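Local coordinates for protein alpha-1,4-endofucoidanase (PDB 6DLH) that hydrolyses alpha-1,4 linkages within fucoidan as a retaining, endo-acting glycoside hydrolase of family 107, at residues A266-N271 with D288-G293; R143-V148 with A222-S227; N655-L660 with A690-L695. All coordinates share one frame; numbering follows the deposited sequence.

Contact 1 of 3, residues A266-N271 with D288-G293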
loop_
_atom_site.group_PDB
_atom_site.type_symbol
_atom_site.label_atom_id
_atom_site.label_comp_id
_atom_site.label_asym_id
_atom_site.label_seq_id
_atom_site.Cartn_x
_atom_site.Cartn_y
_atom_site.Cartn_z
ATOM N N ALA A 266 7.514 -16.324 8.913
ATOM C CA ALA A 266 6.427 -17.031 9.582
ATOM C C ALA A 266 5.180 -17.012 8.702
ATOM O O ALA A 266 4.845 -15.974 8.127
ATOM C CB ALA A 266 6.170 -16.400 10.928
ATOM N N ILE A 267 4.496 -18.162 8.608
ATOM C CA ILE A 267 3.398 -18.349 7.662
ATOM C C ILE A 267 2.117 -18.646 8.437
ATOM O O ILE A 267 2.152 -19.375 9.430
ATOM C CB ILE A 267 3.692 -19.491 6.654
ATOM C CG1 ILE A 267 5.137 -19.496 6.128
ATOM C CG2 ILE A 267 2.667 -19.521 5.525
ATOM C CD1 ILE A 267 5.584 -18.207 5.460
ATOM N N ALA A 268 0.993 -18.101 7.949
ATOM C CA ALA A 268 -0.314 -18.396 8.512
ATOM C C ALA A 268 -1.349 -18.462 7.395
ATOM O O ALA A 268 -1.348 -17.610 6.516
ATOM C CB ALA A 268 -0.697 -17.358 9.545
ATOM N N PHE A 269 -2.244 -19.458 7.476
ATOM C CA PHE A 269 -3.333 -19.638 6.530
ATOM C C PHE A 269 -4.669 -19.465 7.248
ATOM O O PHE A 269 -4.854 -19.985 8.342
ATOM C CB PHE A 269 -3.260 -21.037 5.908
ATOM C CG PHE A 269 -2.019 -21.290 5.091
ATOM C CD1 PHE A 269 -0.861 -21.770 5.685
ATOM C CD2 PHE A 269 -2.008 -21.034 3.726
ATOM C CE1 PHE A 269 0.278 -21.997 4.930
ATOM C CE2 PHE A 269 -0.866 -21.262 2.971
ATOM C CZ PHE A 269 0.274 -21.739 3.578
ATOM N N ASN A 270 -5.599 -18.740 6.621
ATOM C CA ASN A 270 -6.935 -18.601 7.175
ATOM C C ASN A 270 -7.776 -19.821 6.801
ATOM O O ASN A 270 -8.312 -19.889 5.694
ATOM C CB ASN A 270 -7.635 -17.328 6.701
ATOM C CG ASN A 270 -8.973 -17.117 7.380
ATOM O OD1 ASN A 270 -9.357 -17.883 8.266
ATOM N ND2 ASN A 270 -9.690 -16.082 6.979
ATOM N N ASN A 271 -7.901 -20.759 7.747
ATOM C CA ASN A 271 -8.763 -21.923 7.586
ATOM C C ASN A 271 -9.976 -21.804 8.511
ATOM O O ASN A 271 -10.490 -22.812 9.005
ATOM C CB ASN A 271 -8.003 -23.236 7.804
ATOM C CG ASN A 271 -6.925 -23.500 6.771
ATOM O OD1 ASN A 271 -7.153 -23.345 5.572
ATOM N ND2 ASN A 271 -5.743 -23.879 7.231
ATOM N N ASP A 288 1.804 -23.836 8.942
ATOM C CA ASP A 288 1.469 -22.706 9.796
ATOM C C ASP A 288 2.549 -22.520 10.861
ATOM O O ASP A 288 2.821 -23.432 11.636
ATOM C CB ASP A 288 0.109 -22.911 10.468
ATOM C CG ASP A 288 -1.077 -22.625 9.566
ATOM O OD1 ASP A 288 -1.285 -21.433 9.224
ATOM O OD2 ASP A 288 -1.791 -23.589 9.224
ATOM N N ASP A 289 3.150 -21.326 10.897
ATOM C CA ASP A 289 4.061 -20.955 11.968
ATOM C C ASP A 289 3.274 -20.235 13.059
ATOM O O ASP A 289 3.683 -20.233 14.215
ATOM C CB ASP A 289 5.211 -20.077 11.463
ATOM C CG ASP A 289 6.131 -20.782 10.483
ATOM O OD1 ASP A 289 6.929 -21.626 10.937
ATOM O OD2 ASP A 289 6.040 -20.487 9.281
ATOM N N TYR A 290 2.159 -19.605 12.666
ATOM C CA TYR A 290 1.263 -18.955 13.613
ATOM C C TYR A 290 -0.179 -19.080 13.137
ATOM O O TYR A 290 -0.431 -19.383 11.971
ATOM C CB TYR A 290 1.669 -17.495 13.859
ATOM C CG TYR A 290 1.518 -16.538 12.702
ATOM C CD1 TYR A 290 2.329 -16.624 11.575
ATOM C CD2 TYR A 290 0.595 -15.506 12.754
ATOM C CE1 TYR A 290 2.209 -15.732 10.519
ATOM C CE2 TYR A 290 0.465 -14.600 11.711
ATOM C CZ TYR A 290 1.278 -14.709 10.595
ATOM O OH TYR A 290 1.144 -13.815 9.573
ATOM N N THR A 291 -1.114 -18.835 14.061
ATOM C CA THR A 291 -2.529 -18.883 13.739
ATOM C C THR A 291 -2.937 -17.575 13.081
ATOM O O THR A 291 -2.643 -16.503 13.605
ATOM C CB THR A 291 -3.388 -19.169 14.978
ATOM O OG1 THR A 291 -3.209 -18.112 15.921
ATOM C CG2 THR A 291 -3.040 -20.493 15.622
ATOM N N PHE A 292 -3.615 -17.687 11.935
ATOM C CA PHE A 292 -4.183 -16.539 11.251
ATOM C C PHE A 292 -5.046 -15.754 12.237
ATOM O O PHE A 292 -4.932 -14.524 12.335
ATOM C CB PHE A 292 -4.987 -16.995 10.032
ATOM C CG PHE A 292 -5.388 -15.894 9.087
ATOM C CD1 PHE A 292 -6.535 -15.146 9.310
ATOM C CD2 PHE A 292 -4.629 -15.617 7.958
ATOM C CE1 PHE A 292 -6.909 -14.141 8.430
ATOM C CE2 PHE A 292 -5.002 -14.611 7.080
ATOM C CZ PHE A 292 -6.140 -13.872 7.319
ATOM N N GLY A 293 -5.905 -16.488 12.956
ATOM C CA GLY A 293 -6.620 -15.981 14.118
ATOM C C GLY A 293 -7.706 -14.966 13.768
ATOM O O GLY A 293 -7.817 -13.935 14.413
HETATM O O HOH W 1 -3.511 -20.299 10.614
HETATM O O HOH W 2 -4.558 -23.799 9.793
#
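Ala268 and Tyr290 meet in a CH-pi contact, with the methyl CB 3.4 Å from the ring centroid and above the middle of one face. The contact lies where the loop carrying 288-293 folds over strand 266-269, which neighbours 222-226 in the parallel sheet of the catalytic domain, consistent with the (beta/alpha)-barrel type of fold of the related GH29 enzymes. A second CH-pi contact puts Asn270 CB 3.4 Å from the Phe292 centroid; the amide stacks on that ring with the two planes 12° apart, and its ND2 bonds Asp226.

The strand's backbone is met by loop groups on one edge. Ile267 O accepts from Asp289 N at 2.6 Å, in the carbonyl plane, and from Tyr290 N at 3.2 Å. Two carboxylates take the N-H groups: Asp289 OD2 accepts from Ile267 N through its anti lone pair, and Asp288 OD1 accepts from Phe269 N at 2.8 Å, nearly along its C-O axis.

Further out, Arg38 holds Asp289 OD1 in a salt bridge, and Glu145 bonds the hydroxyl of Tyr290. One water accepts from Phe292 N, and another joins Asn271 ND2 to Asp288 OD2, 2.8 Å from each.

Contact 2 of 3, residues R143-V148 with A222-S227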
loop_
_atom_site.group_PDB
_atom_site.type_symbol
_atom_site.label_atom_id
_atom_site.label_comp_id
_atom_site.label_asym_id
_atom_site.label_seq_id
_atom_site.Cartn_x
_atom_site.Cartn_y
_atom_site.Cartn_z
ATOM N N ARG A 143 9.094 -4.771 12.149
ATOM C CA ARG A 143 8.995 -5.959 11.311
ATOM C C ARG A 143 7.742 -5.840 10.450
ATOM O O ARG A 143 6.973 -4.896 10.612
ATOM C CB ARG A 143 9.001 -7.228 12.177
ATOM C CG ARG A 143 10.382 -7.582 12.712
ATOM C CD ARG A 143 10.432 -8.560 13.871
ATOM N NE ARG A 143 10.868 -9.848 13.370
ATOM C CZ ARG A 143 12.028 -10.436 13.641
ATOM N NH1 ARG A 143 12.670 -10.192 14.773
ATOM N NH2 ARG A 143 12.532 -11.282 12.768
ATOM N N THR A 144 7.560 -6.777 9.511
ATOM C CA THR A 144 6.455 -6.686 8.566
ATOM C C THR A 144 5.731 -8.028 8.457
ATOM O O THR A 144 6.327 -9.093 8.637
ATOM C CB THR A 144 6.918 -6.169 7.195
ATOM O OG1 THR A 144 7.591 -7.246 6.544
ATOM C CG2 THR A 144 7.861 -4.991 7.297
ATOM N N GLU A 145 4.425 -7.934 8.182
ATOM C CA GLU A 145 3.540 -9.055 7.900
ATOM C C GLU A 145 2.860 -8.729 6.578
ATOM O O GLU A 145 2.415 -7.600 6.385
ATOM C CB GLU A 145 2.515 -9.215 9.032
ATOM C CG GLU A 145 1.527 -10.366 8.851
ATOM C CD GLU A 145 0.405 -10.476 9.891
ATOM O OE1 GLU A 145 -0.057 -9.422 10.396
ATOM O OE2 GLU A 145 -0.024 -11.620 10.191
ATOM N N ILE A 146 2.791 -9.708 5.671
ATOM C CA ILE A 146 2.291 -9.436 4.335
ATOM C C ILE A 146 1.011 -10.224 4.099
ATOM O O ILE A 146 0.980 -11.437 4.313
ATOM C CB ILE A 146 3.369 -9.727 3.266
ATOM C CG1 ILE A 146 4.635 -8.884 3.478
ATOM C CG2 ILE A 146 2.794 -9.559 1.864
ATOM C CD1 ILE A 146 4.460 -7.401 3.222
ATOM N N TYR A 147 -0.029 -9.513 3.645
ATOM C CA TYR A 147 -1.328 -10.102 3.381
ATOM C C TYR A 147 -1.435 -10.516 1.916
ATOM O O TYR A 147 -1.174 -9.716 1.020
ATOM C CB TYR A 147 -2.451 -9.112 3.690
ATOM C CG TYR A 147 -3.819 -9.608 3.292
ATOM C CD1 TYR A 147 -4.268 -9.521 1.979
ATOM C CD2 TYR A 147 -4.666 -10.177 4.232
ATOM C CE1 TYR A 147 -5.518 -9.990 1.609
ATOM C CE2 TYR A 147 -5.924 -10.639 3.882
ATOM C CZ TYR A 147 -6.351 -10.545 2.568
ATOM O OH TYR A 147 -7.594 -11.005 2.241
ATOM N N VAL A 148 -1.863 -11.766 1.697
ATOM C CA VAL A 148 -2.138 -12.299 0.372
ATOM C C VAL A 148 -3.468 -13.038 0.434
ATOM O O VAL A 148 -3.659 -13.898 1.285
ATOM C CB VAL A 148 -1.011 -13.228 -0.126
ATOM C CG1 VAL A 148 -1.423 -13.977 -1.389
ATOM C CG2 VAL A 148 0.297 -12.478 -0.355
ATOM N N ALA A 222 6.678 -12.077 7.912
ATOM C CA ALA A 222 5.505 -12.930 8.053
ATOM C C ALA A 222 4.615 -12.779 6.830
ATOM O O ALA A 222 4.581 -11.708 6.237
ATOM C CB ALA A 222 4.742 -12.577 9.313
ATOM N N TRP A 223 3.913 -13.868 6.482
ATOM C CA TRP A 223 2.889 -13.892 5.450
ATOM C C TRP A 223 1.596 -14.447 6.046
ATOM O O TRP A 223 1.611 -15.492 6.687
ATOM C CB TRP A 223 3.326 -14.798 4.288
ATOM C CG TRP A 223 4.570 -14.403 3.553
ATOM C CD1 TRP A 223 5.858 -14.663 3.917
ATOM C CD2 TRP A 223 4.635 -13.728 2.284
ATOM N NE1 TRP A 223 6.720 -14.179 2.971
ATOM C CE2 TRP A 223 6.000 -13.600 1.959
ATOM C CE3 TRP A 223 3.679 -13.216 1.399
ATOM C CZ2 TRP A 223 6.430 -12.972 0.790
ATOM C CZ3 TRP A 223 4.102 -12.592 0.246
ATOM C CH2 TRP A 223 5.461 -12.472 -0.050
ATOM N N CYS A 224 0.463 -13.784 5.803
ATOM C CA CYS A 224 -0.800 -14.389 6.192
ATOM C C CYS A 224 -1.684 -14.536 4.958
ATOM O O CYS A 224 -1.928 -13.552 4.263
ATOM C CB CYS A 224 -1.495 -13.615 7.310
ATOM S SG CYS A 224 -1.927 -11.906 6.883
ATOM N N PHE A 225 -2.155 -15.772 4.713
ATOM C CA PHE A 225 -2.921 -16.103 3.520
ATOM C C PHE A 225 -4.394 -16.272 3.873
ATOM O O PHE A 225 -4.771 -17.221 4.554
ATOM C CB PHE A 225 -2.369 -17.373 2.858
ATOM C CG PHE A 225 -0.968 -17.226 2.318
ATOM C CD1 PHE A 225 -0.744 -16.631 1.083
ATOM C CD2 PHE A 225 0.125 -17.671 3.047
ATOM C CE1 PHE A 225 0.547 -16.480 0.590
ATOM C CE2 PHE A 225 1.415 -17.513 2.558
ATOM C CZ PHE A 225 1.621 -16.920 1.331
ATOM N N ASP A 226 -5.217 -15.355 3.362
ATOM C CA ASP A 226 -6.641 -15.314 3.632
ATOM C C ASP A 226 -7.367 -16.247 2.664
ATOM O O ASP A 226 -6.816 -16.607 1.625
ATOM C CB ASP A 226 -7.148 -13.878 3.480
ATOM C CG ASP A 226 -8.454 -13.574 4.192
ATOM O OD1 ASP A 226 -8.956 -14.459 4.915
ATOM O OD2 ASP A 226 -8.951 -12.436 4.024
ATOM N N SER A 227 -8.603 -16.628 3.020
ATOM C CA SER A 227 -9.497 -17.380 2.149
ATOM C C SER A 227 -8.874 -18.709 1.728
ATOM O O SER A 227 -9.214 -19.236 0.672
ATOM C CB SER A 227 -9.894 -16.561 0.947
ATOM O OG SER A 227 -10.661 -15.437 1.341
#
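Ile146 and Trp223 pair in two parallel strands, their short axes 23° apart, joined by a beta-alpha-beta crossover in the parallel sheet of the catalytic domain. Backbone bonds set the register: Ile146 N gives to Ala222 O and Ile146 O accepts from Cys224 N at 2.8 Å, then Val148 repeats the pattern with Cys224 O and Asp226 N.

Apolar contacts lie on the face bearing Ile146, Val148, Trp223 and Phe225. Ile146 CB stands 3.9 Å above the indole plane, displaced toward the rim, while Val148 CG2 comes in plane at the indole edge. Val148 CB also touches Phe225 CD1 at 3.6 Å. Helix 198-216 packs on both aromatics.

The polar contact is on the face bearing Tyr147 and Cys224. Tyr147 CG is anti to the backbone N (chi1 174°), and OH at the far end of the ring donates to Asp226 OD2 at 2.7 Å, on the anti lone pair. That oxygen lies in the ring plane, the carboxylate turned 75° from it. A phenylalanine in place of Tyr147 would probably leave Asp226 OD2 without this donor, with Asn270 ND2 still holding OD1. Cys224 SG approaches the same ring obliquely, 5.4 Å from its centroid.

Contact 3 of 3, residues N655-L660 with A690-L695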
loop_
_atom_site.group_PDB
_atom_site.type_symbol
_atom_site.label_atom_id
_atom_site.label_comp_id
_atom_site.label_asym_id
_atom_site.label_seq_id
_atom_site.Cartn_x
_atom_site.Cartn_y
_atom_site.Cartn_z
ATOM N N ASN A 655 -31.941 16.298 -17.083
ATOM C CA ASN A 655 -30.630 16.860 -16.793
ATOM C C ASN A 655 -29.588 16.161 -17.661
ATOM O O ASN A 655 -29.661 14.948 -17.856
ATOM C CB ASN A 655 -30.264 16.745 -15.308
ATOM C CG ASN A 655 -30.998 17.743 -14.438
ATOM O OD1 ASN A 655 -30.681 18.932 -14.445
ATOM N ND2 ASN A 655 -31.983 17.271 -13.687
ATOM N N TYR A 656 -28.634 16.955 -18.169
ATOM C CA TYR A 656 -27.483 16.463 -18.911
ATOM C C TYR A 656 -26.404 17.542 -18.949
ATOM O O TYR A 656 -26.681 18.682 -19.317
ATOM C CB TYR A 656 -27.873 16.082 -20.339
ATOM C CG TYR A 656 -26.888 15.176 -21.032
ATOM C CD1 TYR A 656 -25.681 15.659 -21.519
ATOM C CD2 TYR A 656 -27.169 13.833 -21.211
ATOM C CE1 TYR A 656 -24.779 14.829 -22.165
ATOM C CE2 TYR A 656 -26.279 12.988 -21.854
ATOM C CZ TYR A 656 -25.080 13.486 -22.332
ATOM O OH TYR A 656 -24.207 12.652 -22.971
ATOM N N THR A 657 -25.173 17.161 -18.577
ATOM C CA THR A 657 -24.069 18.106 -18.500
ATOM C C THR A 657 -23.156 17.932 -19.712
ATOM O O THR A 657 -22.665 16.834 -19.977
ATOM C CB THR A 657 -23.352 18.028 -17.142
ATOM O OG1 THR A 657 -24.219 18.524 -16.120
ATOM C CG2 THR A 657 -22.066 18.823 -17.102
ATOM N N LEU A 658 -22.964 19.030 -20.456
ATOM C CA LEU A 658 -21.977 19.089 -21.520
ATOM C C LEU A 658 -20.630 19.461 -20.908
ATOM O O LEU A 658 -20.551 20.366 -20.074
ATOM C CB LEU A 658 -22.409 20.125 -22.565
ATOM C CG LEU A 658 -23.697 19.820 -23.335
ATOM C CD1 LEU A 658 -24.008 20.938 -24.322
ATOM C CD2 LEU A 658 -23.626 18.475 -24.047
ATOM N N GLN A 659 -19.582 18.753 -21.347
ATOM C CA GLN A 659 -18.286 18.777 -20.689
ATOM C C GLN A 659 -17.193 19.144 -21.692
ATOM O O GLN A 659 -17.044 18.486 -22.724
ATOM C CB GLN A 659 -18.008 17.398 -20.084
ATOM C CG GLN A 659 -16.837 17.371 -19.110
ATOM C CD GLN A 659 -17.272 17.667 -17.696
ATOM O OE1 GLN A 659 -18.227 17.083 -17.184
ATOM N NE2 GLN A 659 -16.563 18.579 -17.048
ATOM N N LEU A 660 -16.432 20.199 -21.368
ATOM C CA LEU A 660 -15.238 20.555 -22.120
ATOM C C LEU A 660 -14.294 19.360 -22.093
ATOM O O LEU A 660 -13.925 18.885 -21.022
ATOM C CB LEU A 660 -14.581 21.789 -21.488
ATOM C CG LEU A 660 -13.256 22.244 -22.103
ATOM C CD1 LEU A 660 -13.461 22.833 -23.492
ATOM C CD2 LEU A 660 -12.560 23.259 -21.207
ATOM N N ALA A 690 -16.516 26.461 -15.175
ATOM C CA ALA A 690 -15.597 26.805 -16.248
ATOM C C ALA A 690 -15.623 25.766 -17.369
ATOM O O ALA A 690 -15.392 26.111 -18.525
ATOM C CB ALA A 690 -14.205 26.980 -15.686
ATOM N N ASN A 691 -15.929 24.507 -17.027
ATOM C CA ASN A 691 -15.646 23.379 -17.903
ATOM C C ASN A 691 -16.923 22.671 -18.361
ATOM O O ASN A 691 -16.851 21.760 -19.188
ATOM C CB ASN A 691 -14.707 22.373 -17.229
ATOM C CG ASN A 691 -13.322 22.921 -16.947
ATOM O OD1 ASN A 691 -12.533 23.134 -17.863
ATOM N ND2 ASN A 691 -13.013 23.132 -15.678
ATOM N N SER A 692 -18.081 23.083 -17.821
ATOM C CA SER A 692 -19.315 22.332 -18.020
ATOM C C SER A 692 -20.538 23.245 -18.115
ATOM O O SER A 692 -20.619 24.263 -17.428
ATOM C CB SER A 692 -19.488 21.297 -16.935
ATOM O OG SER A 692 -19.493 21.910 -15.655
ATOM N N TRP A 693 -21.494 22.837 -18.964
ATOM C CA TRP A 693 -22.760 23.528 -19.170
ATOM C C TRP A 693 -23.903 22.531 -19.002
ATOM O O TRP A 693 -23.854 21.434 -19.559
ATOM C CB TRP A 693 -22.794 24.193 -20.558
ATOM C CG TRP A 693 -21.806 25.307 -20.733
ATOM C CD1 TRP A 693 -20.445 25.194 -20.794
ATOM C CD2 TRP A 693 -22.093 26.713 -20.875
ATOM N NE1 TRP A 693 -19.867 26.425 -20.951
ATOM C CE2 TRP A 693 -20.852 27.378 -21.007
ATOM C CE3 TRP A 693 -23.268 27.474 -20.905
ATOM C CZ2 TRP A 693 -20.761 28.761 -21.158
ATOM C CZ3 TRP A 693 -23.178 28.843 -21.045
ATOM C CH2 TRP A 693 -21.939 29.475 -21.171
ATOM N N LYS A 694 -24.931 22.912 -18.229
ATOM C CA LYS A 694 -26.024 21.994 -17.929
ATOM C C LYS A 694 -27.257 22.309 -18.776
ATOM O O LYS A 694 -27.763 23.432 -18.776
ATOM C CB LYS A 694 -26.364 21.977 -16.434
ATOM C CG LYS A 694 -27.451 20.986 -16.030
ATOM C CD LYS A 694 -27.668 20.860 -14.534
ATOM C CE LYS A 694 -28.488 21.982 -13.933
ATOM N NZ LYS A 694 -28.518 21.896 -12.453
ATOM N N LEU A 695 -27.730 21.279 -19.486
ATOM C CA LEU A 695 -29.002 21.301 -20.183
ATOM C C LEU A 695 -30.073 20.774 -19.236
ATOM O O LEU A 695 -29.981 19.640 -18.765
ATOM C CB LEU A 695 -28.903 20.398 -21.415
ATOM C CG LEU A 695 -27.930 20.858 -22.500
ATOM C CD1 LEU A 695 -27.563 19.703 -23.420
ATOM C CD2 LEU A 695 -28.517 22.013 -23.295
#
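Asn655 and Asn691 each present the oxygen of a flat amide to the other segment. Asn655 OD1 rests 3.6 Å from Lys694 CD, beside the part of the lysine chain that bends at chi3 (79°). Asn691 OD1 lies 3.3 Å from the Leu660 methyl CD2. The two aromatic rings lead away from this contact: Trp693 packs on Ile685 and Gln687 of strand 684-689, and Tyr656 on Leu645 and Thr646 of strand 642-649.

The backbones of 655-659 and 692-695 form an antiparallel ladder, with the short axes at 155°. Tyr656 with Leu695 and Leu658 with Trp693 are hydrogen-bonded pairs, each bonded in both directions; Leu695 N reaches Tyr656 O at 2.8 Å. Thr657 with Lys694 and Gln659 with Ser692 are the non-hydrogen-bonded pairs. Past the end of the strand, Leu660 N still bonds Asn691 O at 2.7 Å.

The two faces differ in chemistry. On one, Thr657 CG2 touches Ser692 CB at 3.6 Å, and Ser692 OG is bonded to Asp689. On the other, Leu658 CG meets Leu695 CD1 at 3.9 Å, and both leucines also touch strand 642-649, which belongs to a second sheet.

Just past the ladder, the side chain of Leu660 lies about 5 Å from that of Asp666, a calcium ligand. Two packed sheets of this kind are consistent with the beta-sandwich of an immunoglobulin-like domain, with a calcium site nearby.

Overall arrangement
From the N terminus, contact 2 closes first: the 73 residues between its segments, 32 of them helical, form the crossover from strand 143-149 to strand 222-226. Contact 1 follows, closing a 16-residue loop without helix or strand onto strand 266-269. The two are in series, neither nested nor crossed, yet their centres are 9 Å apart, since strands 222-226 and 266-269 are neighbours in one sheet; Asn270 N to Phe225 O, at 2.7 Å, is a probable hydrogen bond between them. Contact 3 comes last, closing a 29-residue span within a probable immunoglobulin-like domain. Its centre lies about 47 Å from that of contact 2 and 54 Å from that of contact 1, and it touches neither.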